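Local coordinates for Pdx2 protein (Plasmodium falciparum, PDB 2ABW), which hydrolyses glutamine to glutamate and ammonia as the glutaminase subunit of PLP synthase, supplying ammonia for vitamin B6 biosynthesis, at residues R58-Y69 and N105-G113. Residues are numbered along the deposited sequence; the frame is centred on the assembly and turned at random.
Sequences RRCCAYENDTLY and NFGNKFSFG
R58 bonds to K109 where helix 54-60 meets the loop between strands 94-98 and 115-120; D66 and Y69 of helix 63-77 join them. The R58 guanidinium makes hydrogen bonds along two sides. Side-on, NE and NH2 both donate to the backbone O of K109, NH2 at 2.8 Å from that O. The K109 O lies in the guanidinium plane, but NH2 stands above the carbonyl plane. End-on, NH1 and NH2 bind the two carboxylate oxygens of D66, each from the syn side but tilted about 30° out of the carboxylate plane; R58 NH1 to D66 OD1 is 2.9 Å. K109 NZ reaches D66 OD2 at 2.8 Å, at the anti lone pair of OD2, which completes a salt-bridge network. A bend at chi3 (62°) lets the lysine chain run past Y69, its CE near Y69 CE2, to D66. N70 adds a weak hydrogen bond to NZ.

The same guanidinium lies between two rings. F106 stacks flat on one face, planes 17° apart, in a cation-pi contact. Y69 covers the opposite face, with R58 NH2 over the centre of its ring. The Y69 OH donates to S111 O at 2.7 Å. S111 OG bonds to S94 O and accepts from G113 N in an ST turn.

Apolar contacts lie beside this polar centre. A62 CB meets F106 CE1 at 3.3 Å. F112 meets Y69 rim to rim, and its edge takes C61 SG, 3.9 Å from F112 CZ. The F110 side chain touches S54, a likely glutamine-binding residue, so the loop probably borders the substrate site.

R58 is buried. Its charge is probably balanced in part by D66 and eased by K109 O and the F106 face. D66 faces two cations, which probably favours its ionised form. Stacked on F106, with Y69 over its other face and bonds at its edge, the guanidinium probably has little freedom to rotate.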
# COMPACT_ATOMS: atom_id res chain seq x y z
N ARG A 58 5.87 -11.55 2.77
CA ARG A 58 5.99 -11.84 4.21
C ARG A 58 7.16 -12.73 4.56
O ARG A 58 7.84 -12.55 5.53
CB ARG A 58 4.69 -12.49 4.72
CG ARG A 58 4.67 -12.82 6.18
CD ARG A 58 4.90 -11.58 7.09
NE ARG A 58 4.96 -11.90 8.52
CZ ARG A 58 6.01 -12.31 9.22
NH1 ARG A 58 7.23 -12.46 8.69
NH2 ARG A 58 5.90 -12.51 10.52
N ARG A 59 7.39 -13.78 3.76
CA ARG A 59 8.54 -14.65 3.97
C ARG A 59 9.87 -13.89 3.84
O ARG A 59 10.81 -14.13 4.58
CB ARG A 59 8.47 -15.71 2.88
CG ARG A 59 9.57 -16.68 2.90
CD ARG A 59 9.14 -17.91 2.09
NE ARG A 59 8.10 -18.66 2.80
CZ ARG A 59 7.10 -19.34 2.24
NH1 ARG A 59 6.93 -19.37 0.91
NH2 ARG A 59 6.27 -20.02 3.03
N CYS A 60 9.90 -12.94 2.91
CA CYS A 60 11.10 -12.08 2.76
C CYS A 60 11.43 -11.28 4.07
O CYS A 60 12.60 -10.97 4.35
CB CYS A 60 10.92 -11.10 1.61
SG CYS A 60 10.93 -11.89 -0.07
N CYS A 61 10.39 -10.94 4.82
CA CYS A 61 10.54 -10.21 6.07
C CYS A 61 10.82 -11.07 7.26
O CYS A 61 11.05 -10.59 8.36
CB CYS A 61 9.30 -9.34 6.32
SG CYS A 61 8.98 -8.16 5.11
N ALA A 62 10.86 -12.39 7.06
CA ALA A 62 10.96 -13.33 8.17
C ALA A 62 12.39 -13.69 8.55
O ALA A 62 12.64 -14.40 9.54
CB ALA A 62 10.25 -14.59 7.78
N TYR A 63 13.35 -13.23 7.74
CA TYR A 63 14.70 -13.61 7.92
C TYR A 63 15.23 -13.16 9.28
O TYR A 63 14.84 -12.10 9.83
CB TYR A 63 15.61 -13.04 6.80
CG TYR A 63 15.19 -13.26 5.34
CD1 TYR A 63 14.75 -14.50 4.86
CD2 TYR A 63 15.26 -12.20 4.43
CE1 TYR A 63 14.40 -14.67 3.50
CE2 TYR A 63 14.88 -12.35 3.08
CZ TYR A 63 14.47 -13.59 2.63
OH TYR A 63 14.12 -13.71 1.29
N GLU A 64 16.13 -13.96 9.85
CA GLU A 64 16.77 -13.60 11.12
C GLU A 64 15.69 -13.35 12.19
O GLU A 64 15.72 -12.35 12.95
CB GLU A 64 17.72 -12.40 10.97
CG GLU A 64 18.83 -12.63 9.94
CD GLU A 64 19.84 -11.48 9.85
OE1 GLU A 64 20.28 -10.96 10.91
OE2 GLU A 64 20.25 -11.12 8.72
N ASN A 65 14.82 -14.35 12.29
CA ASN A 65 13.86 -14.42 13.36
C ASN A 65 12.93 -13.20 13.29
O ASN A 65 12.67 -12.57 14.29
CB ASN A 65 14.56 -14.40 14.70
CG ASN A 65 13.60 -14.66 15.81
OD1 ASN A 65 12.60 -15.38 15.62
ND2 ASN A 65 13.83 -14.03 16.96
N ASP A 66 12.44 -12.91 12.11
CA ASP A 66 11.50 -11.80 11.93
C ASP A 66 12.06 -10.42 12.25
O ASP A 66 11.30 -9.49 12.62
CB ASP A 66 10.25 -12.08 12.75
CG ASP A 66 9.10 -12.68 11.97
OD1 ASP A 66 9.21 -12.87 10.74
OD2 ASP A 66 8.00 -13.00 12.57
N THR A 67 13.32 -10.17 11.99
CA THR A 67 13.94 -8.89 12.32
C THR A 67 13.23 -7.77 11.55
O THR A 67 12.83 -6.76 12.12
CB THR A 67 15.47 -8.87 12.06
OG1 THR A 67 16.11 -9.69 13.08
CG2 THR A 67 16.03 -7.50 12.13
N LEU A 68 13.08 -7.96 10.26
CA LEU A 68 12.43 -6.85 9.43
C LEU A 68 10.97 -6.77 9.71
O LEU A 68 10.41 -5.66 9.76
CB LEU A 68 12.69 -7.04 7.93
CG LEU A 68 12.27 -5.99 6.99
CD1 LEU A 68 12.86 -4.61 7.33
CD2 LEU A 68 12.60 -6.39 5.49
N TYR A 69 10.26 -7.89 9.87
CA TYR A 69 8.84 -7.90 10.23
C TYR A 69 8.65 -7.02 11.48
O TYR A 69 7.83 -6.12 11.54
CB TYR A 69 8.36 -9.29 10.53
CG TYR A 69 6.97 -9.33 11.02
CD1 TYR A 69 5.87 -9.20 10.18
CD2 TYR A 69 6.71 -9.44 12.36
CE1 TYR A 69 4.55 -9.22 10.63
CE2 TYR A 69 5.38 -9.37 12.84
CZ TYR A 69 4.32 -9.32 12.01
OH TYR A 69 3.01 -9.26 12.48
N ASN A 105 4.11 -20.18 8.20
CA ASN A 105 4.94 -20.49 9.32
C ASN A 105 4.81 -19.37 10.38
O ASN A 105 5.36 -19.52 11.47
CB ASN A 105 6.39 -20.70 8.82
CG ASN A 105 6.73 -19.79 7.68
OD1 ASN A 105 6.23 -18.67 7.66
ND2 ASN A 105 7.52 -20.24 6.70
N PHE A 106 4.04 -18.29 10.08
CA PHE A 106 3.90 -17.12 11.00
C PHE A 106 2.55 -16.86 11.72
O PHE A 106 2.51 -16.02 12.61
CB PHE A 106 4.27 -15.83 10.28
CG PHE A 106 5.21 -16.02 9.13
CD1 PHE A 106 6.56 -16.12 9.37
CD2 PHE A 106 4.75 -16.06 7.84
CE1 PHE A 106 7.44 -16.24 8.31
CE2 PHE A 106 5.62 -16.20 6.79
CZ PHE A 106 6.95 -16.28 7.04
N GLY A 107 1.46 -17.53 11.33
CA GLY A 107 0.23 -17.57 12.13
C GLY A 107 -0.39 -16.19 12.24
O GLY A 107 -0.66 -15.55 11.22
N ASN A 108 -0.63 -15.73 13.48
CA ASN A 108 -1.20 -14.44 13.63
C ASN A 108 -0.14 -13.37 13.48
O ASN A 108 -0.47 -12.19 13.63
CB ASN A 108 -2.06 -14.29 14.92
CG ASN A 108 -1.28 -14.37 16.18
OD1 ASN A 108 -1.85 -14.55 17.28
ND2 ASN A 108 -0.00 -14.26 16.08
N LYS A 109 1.08 -13.77 13.08
CA LYS A 109 2.07 -12.77 12.73
C LYS A 109 2.16 -12.62 11.20
O LYS A 109 3.12 -12.07 10.74
CB LYS A 109 3.44 -13.09 13.35
CG LYS A 109 3.57 -12.90 14.93
CD LYS A 109 5.04 -12.93 15.51
CE LYS A 109 6.04 -11.79 15.01
NZ LYS A 109 7.64 -12.00 15.12
N PHE A 110 1.17 -13.07 10.46
CA PHE A 110 1.17 -12.88 9.01
C PHE A 110 1.11 -11.40 8.57
O PHE A 110 1.96 -10.95 7.81
CB PHE A 110 0.01 -13.59 8.35
CG PHE A 110 0.03 -13.52 6.84
CD1 PHE A 110 0.90 -14.33 6.12
CD2 PHE A 110 -0.91 -12.75 6.14
CE1 PHE A 110 0.89 -14.30 4.71
CE2 PHE A 110 -0.93 -12.73 4.73
CZ PHE A 110 -0.05 -13.49 4.04
N SER A 111 0.05 -10.69 8.95
CA SER A 111 -0.09 -9.30 8.63
C SER A 111 0.79 -8.39 9.51
O SER A 111 1.06 -8.69 10.70
CB SER A 111 -1.52 -8.86 8.82
OG SER A 111 -1.75 -7.51 8.43
N PHE A 112 1.19 -7.29 8.89
CA PHE A 112 1.82 -6.13 9.64
C PHE A 112 0.76 -5.36 10.36
O PHE A 112 1.09 -4.61 11.31
CB PHE A 112 2.61 -5.18 8.75
CG PHE A 112 3.59 -5.79 7.84
CD1 PHE A 112 4.70 -6.46 8.30
CD2 PHE A 112 3.48 -5.61 6.47
CE1 PHE A 112 5.63 -7.03 7.47
CE2 PHE A 112 4.37 -6.15 5.65
CZ PHE A 112 5.48 -6.90 6.11
N GLY A 113 -0.49 -5.45 9.92
CA GLY A 113 -1.57 -4.60 10.47
C GLY A 113 -1.50 -3.15 9.98
O GLY A 113 -0.55 -2.79 9.27